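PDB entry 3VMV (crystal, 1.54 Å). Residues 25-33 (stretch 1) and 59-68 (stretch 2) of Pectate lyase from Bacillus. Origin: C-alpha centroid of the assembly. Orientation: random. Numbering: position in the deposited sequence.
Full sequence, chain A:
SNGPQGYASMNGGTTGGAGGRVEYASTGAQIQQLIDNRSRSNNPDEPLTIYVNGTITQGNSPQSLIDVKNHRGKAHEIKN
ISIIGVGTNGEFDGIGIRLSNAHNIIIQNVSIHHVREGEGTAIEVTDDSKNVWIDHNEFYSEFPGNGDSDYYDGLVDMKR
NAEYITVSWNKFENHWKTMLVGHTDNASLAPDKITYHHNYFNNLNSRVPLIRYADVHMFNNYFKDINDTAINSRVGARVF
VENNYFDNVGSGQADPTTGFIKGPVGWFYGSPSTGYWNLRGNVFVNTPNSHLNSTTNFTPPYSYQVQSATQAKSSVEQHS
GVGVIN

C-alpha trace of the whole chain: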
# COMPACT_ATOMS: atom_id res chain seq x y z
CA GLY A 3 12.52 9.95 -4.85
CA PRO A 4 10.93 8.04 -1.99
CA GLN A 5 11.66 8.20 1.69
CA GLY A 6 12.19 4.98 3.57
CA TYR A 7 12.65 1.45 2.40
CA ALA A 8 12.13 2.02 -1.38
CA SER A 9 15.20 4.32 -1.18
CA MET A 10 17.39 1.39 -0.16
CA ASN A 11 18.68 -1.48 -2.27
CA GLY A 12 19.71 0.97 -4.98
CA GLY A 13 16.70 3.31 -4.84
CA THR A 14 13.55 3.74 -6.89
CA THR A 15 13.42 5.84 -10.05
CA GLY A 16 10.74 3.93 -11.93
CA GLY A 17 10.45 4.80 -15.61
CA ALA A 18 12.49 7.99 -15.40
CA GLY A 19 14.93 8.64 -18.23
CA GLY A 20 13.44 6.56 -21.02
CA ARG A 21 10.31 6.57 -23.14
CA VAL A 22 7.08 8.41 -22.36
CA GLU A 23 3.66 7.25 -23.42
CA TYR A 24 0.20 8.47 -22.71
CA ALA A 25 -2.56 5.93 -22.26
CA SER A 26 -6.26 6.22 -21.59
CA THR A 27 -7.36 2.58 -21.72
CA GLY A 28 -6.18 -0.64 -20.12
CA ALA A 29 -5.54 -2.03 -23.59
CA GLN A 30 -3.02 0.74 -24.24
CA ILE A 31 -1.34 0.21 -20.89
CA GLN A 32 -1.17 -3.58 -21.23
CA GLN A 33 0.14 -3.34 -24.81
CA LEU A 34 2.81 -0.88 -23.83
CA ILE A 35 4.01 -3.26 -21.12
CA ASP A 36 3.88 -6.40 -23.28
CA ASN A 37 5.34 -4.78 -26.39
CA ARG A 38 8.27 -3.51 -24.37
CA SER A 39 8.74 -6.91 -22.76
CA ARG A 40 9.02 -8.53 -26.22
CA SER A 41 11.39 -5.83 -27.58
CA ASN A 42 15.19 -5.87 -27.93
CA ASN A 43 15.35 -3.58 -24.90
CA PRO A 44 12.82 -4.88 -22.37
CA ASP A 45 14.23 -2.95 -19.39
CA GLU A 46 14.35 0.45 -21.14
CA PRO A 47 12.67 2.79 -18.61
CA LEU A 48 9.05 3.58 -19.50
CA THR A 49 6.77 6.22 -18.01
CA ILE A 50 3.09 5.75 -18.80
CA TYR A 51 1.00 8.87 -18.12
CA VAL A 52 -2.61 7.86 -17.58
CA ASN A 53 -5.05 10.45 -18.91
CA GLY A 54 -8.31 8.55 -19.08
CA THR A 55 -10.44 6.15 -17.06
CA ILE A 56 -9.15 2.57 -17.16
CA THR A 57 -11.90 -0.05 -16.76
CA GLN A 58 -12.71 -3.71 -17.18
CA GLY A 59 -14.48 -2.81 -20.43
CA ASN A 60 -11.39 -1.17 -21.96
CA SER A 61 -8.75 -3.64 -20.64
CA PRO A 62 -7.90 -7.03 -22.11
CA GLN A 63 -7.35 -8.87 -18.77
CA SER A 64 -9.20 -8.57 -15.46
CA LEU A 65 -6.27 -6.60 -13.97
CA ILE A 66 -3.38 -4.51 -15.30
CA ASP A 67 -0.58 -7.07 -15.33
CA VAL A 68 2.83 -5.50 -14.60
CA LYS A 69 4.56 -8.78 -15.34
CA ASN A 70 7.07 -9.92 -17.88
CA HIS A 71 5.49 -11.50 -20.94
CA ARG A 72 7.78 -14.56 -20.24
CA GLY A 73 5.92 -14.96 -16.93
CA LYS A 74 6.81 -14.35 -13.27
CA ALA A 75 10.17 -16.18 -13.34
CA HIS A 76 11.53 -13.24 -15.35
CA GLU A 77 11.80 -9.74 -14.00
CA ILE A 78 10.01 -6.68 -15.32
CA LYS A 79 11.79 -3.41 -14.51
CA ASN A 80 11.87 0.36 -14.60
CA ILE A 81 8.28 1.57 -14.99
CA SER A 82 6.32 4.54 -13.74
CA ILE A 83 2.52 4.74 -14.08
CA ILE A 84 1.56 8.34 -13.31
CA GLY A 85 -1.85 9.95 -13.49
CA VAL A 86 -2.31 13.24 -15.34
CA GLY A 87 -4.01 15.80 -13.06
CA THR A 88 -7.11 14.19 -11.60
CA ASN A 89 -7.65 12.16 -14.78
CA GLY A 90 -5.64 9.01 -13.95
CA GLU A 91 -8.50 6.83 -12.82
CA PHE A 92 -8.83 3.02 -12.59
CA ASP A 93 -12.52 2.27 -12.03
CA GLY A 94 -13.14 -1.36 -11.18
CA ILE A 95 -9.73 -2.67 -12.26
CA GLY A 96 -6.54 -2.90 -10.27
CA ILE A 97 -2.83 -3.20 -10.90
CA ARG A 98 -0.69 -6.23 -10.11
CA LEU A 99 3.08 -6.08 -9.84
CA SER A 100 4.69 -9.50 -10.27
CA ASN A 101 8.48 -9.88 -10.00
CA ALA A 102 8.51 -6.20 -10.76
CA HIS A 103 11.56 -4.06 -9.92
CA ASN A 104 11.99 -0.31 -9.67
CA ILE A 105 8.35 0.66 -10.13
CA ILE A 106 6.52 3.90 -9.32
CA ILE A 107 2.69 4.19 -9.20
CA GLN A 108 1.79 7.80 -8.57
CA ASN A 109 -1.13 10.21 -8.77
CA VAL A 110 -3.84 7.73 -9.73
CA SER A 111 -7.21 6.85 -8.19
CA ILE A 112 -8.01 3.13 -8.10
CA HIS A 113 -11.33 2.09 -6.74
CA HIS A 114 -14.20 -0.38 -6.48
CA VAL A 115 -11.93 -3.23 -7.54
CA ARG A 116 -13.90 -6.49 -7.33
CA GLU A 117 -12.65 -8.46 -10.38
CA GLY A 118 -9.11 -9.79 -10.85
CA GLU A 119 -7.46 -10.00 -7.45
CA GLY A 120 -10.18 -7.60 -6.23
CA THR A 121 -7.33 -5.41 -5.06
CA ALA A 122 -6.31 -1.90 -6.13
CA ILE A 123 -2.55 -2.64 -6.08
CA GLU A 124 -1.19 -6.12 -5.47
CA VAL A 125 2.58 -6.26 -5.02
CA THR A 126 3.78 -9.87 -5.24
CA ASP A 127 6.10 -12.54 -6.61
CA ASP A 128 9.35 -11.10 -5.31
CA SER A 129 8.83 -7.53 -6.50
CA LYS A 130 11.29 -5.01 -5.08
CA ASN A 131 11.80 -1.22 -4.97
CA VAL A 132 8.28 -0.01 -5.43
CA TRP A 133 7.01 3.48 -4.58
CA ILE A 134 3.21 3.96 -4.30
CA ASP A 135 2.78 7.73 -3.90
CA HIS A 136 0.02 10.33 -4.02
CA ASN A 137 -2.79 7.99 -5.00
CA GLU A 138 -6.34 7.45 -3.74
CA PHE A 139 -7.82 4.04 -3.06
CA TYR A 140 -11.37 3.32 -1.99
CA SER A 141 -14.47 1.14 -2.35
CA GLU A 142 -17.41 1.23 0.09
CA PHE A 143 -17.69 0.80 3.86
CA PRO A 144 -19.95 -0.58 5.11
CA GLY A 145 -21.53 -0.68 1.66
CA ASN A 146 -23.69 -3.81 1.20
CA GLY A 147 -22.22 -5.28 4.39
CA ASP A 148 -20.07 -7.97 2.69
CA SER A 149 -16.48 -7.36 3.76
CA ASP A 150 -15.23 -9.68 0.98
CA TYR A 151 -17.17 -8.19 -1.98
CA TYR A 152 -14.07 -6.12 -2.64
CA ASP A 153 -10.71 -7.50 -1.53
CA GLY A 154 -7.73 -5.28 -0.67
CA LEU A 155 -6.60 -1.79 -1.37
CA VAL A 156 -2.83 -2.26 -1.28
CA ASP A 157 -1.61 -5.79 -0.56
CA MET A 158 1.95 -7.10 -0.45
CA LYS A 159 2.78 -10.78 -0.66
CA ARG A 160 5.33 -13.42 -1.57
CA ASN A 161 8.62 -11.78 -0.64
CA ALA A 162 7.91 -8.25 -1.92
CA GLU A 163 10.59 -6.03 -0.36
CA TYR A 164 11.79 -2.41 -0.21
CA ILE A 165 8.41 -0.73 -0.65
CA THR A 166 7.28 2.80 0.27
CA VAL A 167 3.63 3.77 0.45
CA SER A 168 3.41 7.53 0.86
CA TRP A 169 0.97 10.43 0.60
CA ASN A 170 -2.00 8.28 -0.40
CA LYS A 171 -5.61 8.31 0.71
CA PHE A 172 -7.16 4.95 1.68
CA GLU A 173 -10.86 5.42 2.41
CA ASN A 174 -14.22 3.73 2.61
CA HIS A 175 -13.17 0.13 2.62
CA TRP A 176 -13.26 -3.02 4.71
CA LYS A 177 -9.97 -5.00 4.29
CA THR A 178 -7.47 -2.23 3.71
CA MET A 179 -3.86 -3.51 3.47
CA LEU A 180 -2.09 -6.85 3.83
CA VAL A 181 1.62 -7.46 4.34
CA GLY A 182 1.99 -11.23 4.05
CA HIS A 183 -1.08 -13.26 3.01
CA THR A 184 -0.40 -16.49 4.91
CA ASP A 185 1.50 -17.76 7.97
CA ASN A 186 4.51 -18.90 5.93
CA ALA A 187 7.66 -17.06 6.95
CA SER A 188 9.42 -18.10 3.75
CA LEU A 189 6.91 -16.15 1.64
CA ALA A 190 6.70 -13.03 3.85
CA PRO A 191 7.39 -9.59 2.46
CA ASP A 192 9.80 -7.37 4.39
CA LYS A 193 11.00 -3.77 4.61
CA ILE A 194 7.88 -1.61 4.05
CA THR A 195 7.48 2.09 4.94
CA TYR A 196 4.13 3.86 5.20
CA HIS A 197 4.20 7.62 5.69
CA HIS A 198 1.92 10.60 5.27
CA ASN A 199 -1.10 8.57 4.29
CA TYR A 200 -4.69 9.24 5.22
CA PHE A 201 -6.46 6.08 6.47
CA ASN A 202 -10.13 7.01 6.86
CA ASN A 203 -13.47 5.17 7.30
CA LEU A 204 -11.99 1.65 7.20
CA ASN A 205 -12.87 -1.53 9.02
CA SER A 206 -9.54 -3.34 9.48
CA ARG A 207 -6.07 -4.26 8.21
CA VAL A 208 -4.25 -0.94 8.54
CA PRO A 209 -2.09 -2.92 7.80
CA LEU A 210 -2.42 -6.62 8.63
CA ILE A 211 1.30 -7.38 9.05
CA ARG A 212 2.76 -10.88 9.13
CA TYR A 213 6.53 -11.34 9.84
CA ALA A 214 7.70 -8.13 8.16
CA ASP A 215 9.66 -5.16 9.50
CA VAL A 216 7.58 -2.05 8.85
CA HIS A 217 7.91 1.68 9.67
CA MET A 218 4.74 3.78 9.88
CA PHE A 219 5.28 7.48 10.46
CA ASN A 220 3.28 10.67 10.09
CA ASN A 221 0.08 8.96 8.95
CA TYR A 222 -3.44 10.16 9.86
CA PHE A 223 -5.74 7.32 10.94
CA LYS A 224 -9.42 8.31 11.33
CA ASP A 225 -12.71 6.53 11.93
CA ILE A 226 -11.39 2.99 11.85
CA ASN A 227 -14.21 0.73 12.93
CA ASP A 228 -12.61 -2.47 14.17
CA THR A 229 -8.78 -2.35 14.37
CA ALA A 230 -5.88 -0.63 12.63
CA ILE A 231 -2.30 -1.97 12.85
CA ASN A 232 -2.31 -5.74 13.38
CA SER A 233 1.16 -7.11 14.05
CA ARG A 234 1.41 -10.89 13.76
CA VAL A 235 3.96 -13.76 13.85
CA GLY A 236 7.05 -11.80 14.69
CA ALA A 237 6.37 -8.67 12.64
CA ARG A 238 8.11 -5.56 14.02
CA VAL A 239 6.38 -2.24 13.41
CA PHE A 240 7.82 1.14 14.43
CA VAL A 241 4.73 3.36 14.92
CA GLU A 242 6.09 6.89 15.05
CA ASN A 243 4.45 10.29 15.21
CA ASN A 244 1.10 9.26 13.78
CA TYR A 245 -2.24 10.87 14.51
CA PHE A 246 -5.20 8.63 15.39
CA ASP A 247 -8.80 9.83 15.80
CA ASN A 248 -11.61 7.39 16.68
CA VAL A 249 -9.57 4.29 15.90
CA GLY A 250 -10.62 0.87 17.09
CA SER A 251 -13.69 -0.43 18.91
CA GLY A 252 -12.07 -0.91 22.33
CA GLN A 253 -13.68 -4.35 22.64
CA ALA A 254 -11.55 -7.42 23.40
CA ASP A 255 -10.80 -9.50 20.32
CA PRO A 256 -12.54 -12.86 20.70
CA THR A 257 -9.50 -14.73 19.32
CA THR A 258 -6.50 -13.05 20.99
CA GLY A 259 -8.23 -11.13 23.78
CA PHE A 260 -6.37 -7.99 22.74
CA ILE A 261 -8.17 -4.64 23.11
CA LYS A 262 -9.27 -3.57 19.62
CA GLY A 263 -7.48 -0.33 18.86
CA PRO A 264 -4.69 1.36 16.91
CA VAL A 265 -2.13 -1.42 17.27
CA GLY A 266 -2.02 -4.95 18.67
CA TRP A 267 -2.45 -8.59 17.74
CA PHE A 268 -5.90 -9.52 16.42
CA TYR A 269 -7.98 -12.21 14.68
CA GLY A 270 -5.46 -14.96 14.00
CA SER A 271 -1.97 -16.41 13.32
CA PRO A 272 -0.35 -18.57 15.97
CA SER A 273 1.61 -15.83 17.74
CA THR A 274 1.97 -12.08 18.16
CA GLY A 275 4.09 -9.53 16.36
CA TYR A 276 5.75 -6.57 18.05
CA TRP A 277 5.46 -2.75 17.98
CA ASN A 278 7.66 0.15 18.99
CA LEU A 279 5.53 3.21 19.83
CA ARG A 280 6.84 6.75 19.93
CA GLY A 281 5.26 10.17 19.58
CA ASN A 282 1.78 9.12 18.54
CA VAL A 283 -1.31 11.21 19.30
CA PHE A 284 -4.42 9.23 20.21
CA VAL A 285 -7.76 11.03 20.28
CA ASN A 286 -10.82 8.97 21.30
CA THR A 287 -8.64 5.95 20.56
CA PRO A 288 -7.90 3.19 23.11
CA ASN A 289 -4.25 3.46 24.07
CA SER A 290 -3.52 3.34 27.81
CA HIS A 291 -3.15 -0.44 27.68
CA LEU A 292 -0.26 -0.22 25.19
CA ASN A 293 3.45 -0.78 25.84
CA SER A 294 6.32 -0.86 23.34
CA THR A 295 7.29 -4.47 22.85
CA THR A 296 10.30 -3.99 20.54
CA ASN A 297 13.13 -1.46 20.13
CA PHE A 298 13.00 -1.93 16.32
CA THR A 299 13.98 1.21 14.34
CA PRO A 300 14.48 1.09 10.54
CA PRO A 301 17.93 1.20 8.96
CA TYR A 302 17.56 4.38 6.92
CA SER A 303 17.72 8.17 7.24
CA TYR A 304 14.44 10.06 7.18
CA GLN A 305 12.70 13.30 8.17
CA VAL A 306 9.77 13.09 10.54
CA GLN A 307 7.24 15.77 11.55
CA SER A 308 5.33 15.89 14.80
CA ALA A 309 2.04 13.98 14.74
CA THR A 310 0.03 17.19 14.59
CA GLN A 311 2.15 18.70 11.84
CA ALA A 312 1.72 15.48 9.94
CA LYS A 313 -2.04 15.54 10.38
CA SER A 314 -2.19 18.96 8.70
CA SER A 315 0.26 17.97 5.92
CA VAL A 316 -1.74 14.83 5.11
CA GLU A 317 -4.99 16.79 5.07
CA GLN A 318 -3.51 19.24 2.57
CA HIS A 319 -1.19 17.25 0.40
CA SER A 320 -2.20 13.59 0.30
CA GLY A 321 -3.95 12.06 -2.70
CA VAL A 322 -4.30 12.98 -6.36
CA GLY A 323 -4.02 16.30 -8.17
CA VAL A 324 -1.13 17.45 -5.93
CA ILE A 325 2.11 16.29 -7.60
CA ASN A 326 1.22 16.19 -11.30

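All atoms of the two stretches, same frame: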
# COMPACT_ATOMS: atom_id res chain seq x y z
N ALA A 25 -1.56 6.96 -22.03
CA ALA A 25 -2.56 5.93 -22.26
C ALA A 25 -3.86 6.30 -21.58
O ALA A 25 -3.86 6.87 -20.50
CB ALA A 25 -2.07 4.61 -21.67
N SER A 26 -4.97 5.93 -22.19
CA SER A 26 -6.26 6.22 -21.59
C SER A 26 -7.15 4.99 -21.54
O SER A 26 -8.31 5.10 -21.19
CB SER A 26 -6.98 7.35 -22.34
OG SER A 26 -7.00 7.07 -23.73
N THR A 27 -6.60 3.83 -21.88
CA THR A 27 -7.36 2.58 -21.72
C THR A 27 -6.43 1.49 -21.21
O THR A 27 -5.19 1.59 -21.35
CB THR A 27 -7.96 2.07 -23.07
OG1 THR A 27 -6.87 1.68 -23.94
CG2 THR A 27 -8.85 3.14 -23.74
N GLY A 28 -7.00 0.45 -20.60
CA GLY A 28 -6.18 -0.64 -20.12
C GLY A 28 -5.50 -1.37 -21.26
O GLY A 28 -4.38 -1.86 -21.11
N ALA A 29 -6.17 -1.43 -22.41
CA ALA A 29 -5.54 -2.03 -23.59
C ALA A 29 -4.25 -1.31 -23.97
O ALA A 29 -3.25 -1.96 -24.24
CB ALA A 29 -6.52 -2.11 -24.74
N GLN A 30 -4.25 0.02 -23.92
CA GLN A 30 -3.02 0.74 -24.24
C GLN A 30 -1.95 0.45 -23.20
O GLN A 30 -0.81 0.19 -23.54
CB GLN A 30 -3.25 2.24 -24.32
CG GLN A 30 -3.98 2.66 -25.57
CD GLN A 30 -3.99 4.16 -25.72
OE1 GLN A 30 -4.37 4.85 -24.80
NE2 GLN A 30 -3.60 4.67 -26.89
N ILE A 31 -2.32 0.49 -21.92
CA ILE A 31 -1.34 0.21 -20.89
C ILE A 31 -0.77 -1.20 -21.02
O ILE A 31 0.45 -1.39 -20.99
CB ILE A 31 -1.94 0.36 -19.46
CG1 ILE A 31 -2.40 1.81 -19.26
CG2 ILE A 31 -0.91 0.04 -18.42
CD1 ILE A 31 -3.11 2.03 -17.91
N GLN A 32 -1.65 -2.19 -21.16
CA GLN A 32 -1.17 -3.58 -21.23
C GLN A 32 -0.29 -3.80 -22.47
O GLN A 32 0.75 -4.49 -22.41
CB GLN A 32 -2.35 -4.56 -21.21
CG GLN A 32 -1.91 -6.01 -20.90
CD GLN A 32 -1.37 -6.08 -19.49
OE1 GLN A 32 -2.13 -5.89 -18.55
NE2 GLN A 32 -0.08 -6.36 -19.34
N GLN A 33 -0.68 -3.21 -23.60
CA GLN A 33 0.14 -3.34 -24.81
C GLN A 33 1.48 -2.70 -24.67
O GLN A 33 2.48 -3.23 -25.15
CB GLN A 33 -0.59 -2.75 -25.99
CG GLN A 33 -1.70 -3.61 -26.39
CD GLN A 33 -2.57 -2.95 -27.44
OE1 GLN A 33 -2.15 -1.98 -28.08
NE2 GLN A 33 -3.78 -3.45 -27.59
N GLY A 59 -14.01 -2.86 -19.06
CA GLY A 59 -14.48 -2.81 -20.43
C GLY A 59 -13.40 -2.40 -21.43
O GLY A 59 -13.46 -2.81 -22.59
N ASN A 60 -12.42 -1.60 -21.00
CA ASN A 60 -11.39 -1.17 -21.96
C ASN A 60 -10.01 -1.82 -21.75
O ASN A 60 -9.02 -1.36 -22.32
CB ASN A 60 -11.30 0.38 -22.10
CG ASN A 60 -10.78 1.09 -20.83
OD1 ASN A 60 -9.98 0.55 -20.05
ND2 ASN A 60 -11.20 2.37 -20.68
N SER A 61 -9.98 -2.89 -20.96
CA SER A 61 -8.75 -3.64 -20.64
C SER A 61 -8.91 -5.09 -21.07
O SER A 61 -10.01 -5.64 -21.01
CB SER A 61 -8.48 -3.63 -19.13
OG SER A 61 -8.37 -2.27 -18.70
N PRO A 62 -7.82 -5.69 -21.52
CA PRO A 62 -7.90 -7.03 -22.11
C PRO A 62 -7.82 -8.17 -21.08
O PRO A 62 -8.17 -9.30 -21.44
CB PRO A 62 -6.67 -7.08 -23.02
CG PRO A 62 -5.67 -6.18 -22.31
CD PRO A 62 -6.49 -5.06 -21.72
N GLN A 63 -7.34 -7.90 -19.87
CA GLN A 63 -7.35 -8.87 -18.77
C GLN A 63 -8.11 -8.26 -17.61
O GLN A 63 -8.43 -7.07 -17.64
CB GLN A 63 -5.91 -9.18 -18.29
CG GLN A 63 -5.07 -9.80 -19.39
CD GLN A 63 -3.61 -9.94 -19.00
OE1 GLN A 63 -3.29 -10.45 -17.93
NE2 GLN A 63 -2.74 -9.46 -19.87
N SER A 64 -8.39 -9.06 -16.58
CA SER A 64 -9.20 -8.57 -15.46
C SER A 64 -8.42 -7.70 -14.47
O SER A 64 -8.97 -7.24 -13.47
CB SER A 64 -9.83 -9.74 -14.69
OG SER A 64 -10.77 -10.41 -15.50
N LEU A 65 -7.13 -7.51 -14.74
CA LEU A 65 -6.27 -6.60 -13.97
C LEU A 65 -5.21 -6.08 -14.92
O LEU A 65 -5.10 -6.59 -16.03
CB LEU A 65 -5.64 -7.33 -12.77
CG LEU A 65 -4.94 -8.67 -12.97
CD1 LEU A 65 -3.58 -8.49 -13.65
CD2 LEU A 65 -4.76 -9.36 -11.63
N ILE A 66 -4.48 -5.04 -14.52
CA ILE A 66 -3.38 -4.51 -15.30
C ILE A 66 -2.14 -5.23 -14.81
O ILE A 66 -1.73 -5.09 -13.66
CB ILE A 66 -3.25 -2.98 -15.07
CG1 ILE A 66 -4.53 -2.27 -15.52
CG2 ILE A 66 -2.02 -2.44 -15.82
CD1 ILE A 66 -4.87 -2.45 -17.00
N ASP A 67 -1.58 -6.07 -15.68
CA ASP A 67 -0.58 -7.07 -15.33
C ASP A 67 0.81 -6.49 -15.59
O ASP A 67 1.35 -6.60 -16.71
CB ASP A 67 -0.87 -8.30 -16.20
CG ASP A 67 -0.43 -9.65 -15.61
OD1 ASP A 67 0.01 -9.75 -14.47
OD2 ASP A 67 -0.53 -10.65 -16.36
N VAL A 68 1.42 -5.94 -14.54
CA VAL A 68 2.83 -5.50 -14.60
C VAL A 68 3.72 -6.70 -14.33
O VAL A 68 4.16 -6.96 -13.21
CB VAL A 68 3.11 -4.31 -13.65
CG1 VAL A 68 4.56 -3.81 -13.85
CG2 VAL A 68 2.10 -3.19 -13.92
O HOH W 1 -5.02 -5.77 -18.83

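The helix that begins at Gly 28 runs nearly parallel to the strand that includes Ile 66 to Val 68, their axes 14° apart and 8.4 Å at closest approach. The backbones come nearest at the helix start, where the CA atoms of Gly 28 and Ser 61 lie 4.0 Å apart.

Hydrogen bonds hold both ends of this contact. The first turn of a helix leaves amides without partners, and Asn 60 serves two of them: its side-chain OD1 accepts from Gly 28 N (3.0 Å), its backbone O from Ala 29 N (2.9 Å). Thr 27, the N-cap, serves a third, its OG1 accepting from Gln 30 N at 3.1 Å. One turn on, the amide of Gln 32 matches the strand backbone, because it carries both an acceptor and a donor: OE1 accepts from Asp 67 N (2.9 Å) and NE2 donates to Asp 67 O (3.0 Å). A water extends this link, donating to Gln 32 OE1 and to Leu 65 O.

Close packing explains the glycine at position 28: Gly 28 CA already lies 3.1 Å from Ser 61 OG, and a CB on Gly 28 would lie 1.6 Å from Ser 61 OG, a clash. Apolar contacts add to these bonds. Ile 66 CD1 packs 3.8 Å from Gly 28 CA. Ile 31 CG2 meets Ile 66 CG2 at 3.8 Å, joining two buried branched side chains, and Ala 29 CB lies 4.2 Å from Pro 62 CD, a modest apolar contact.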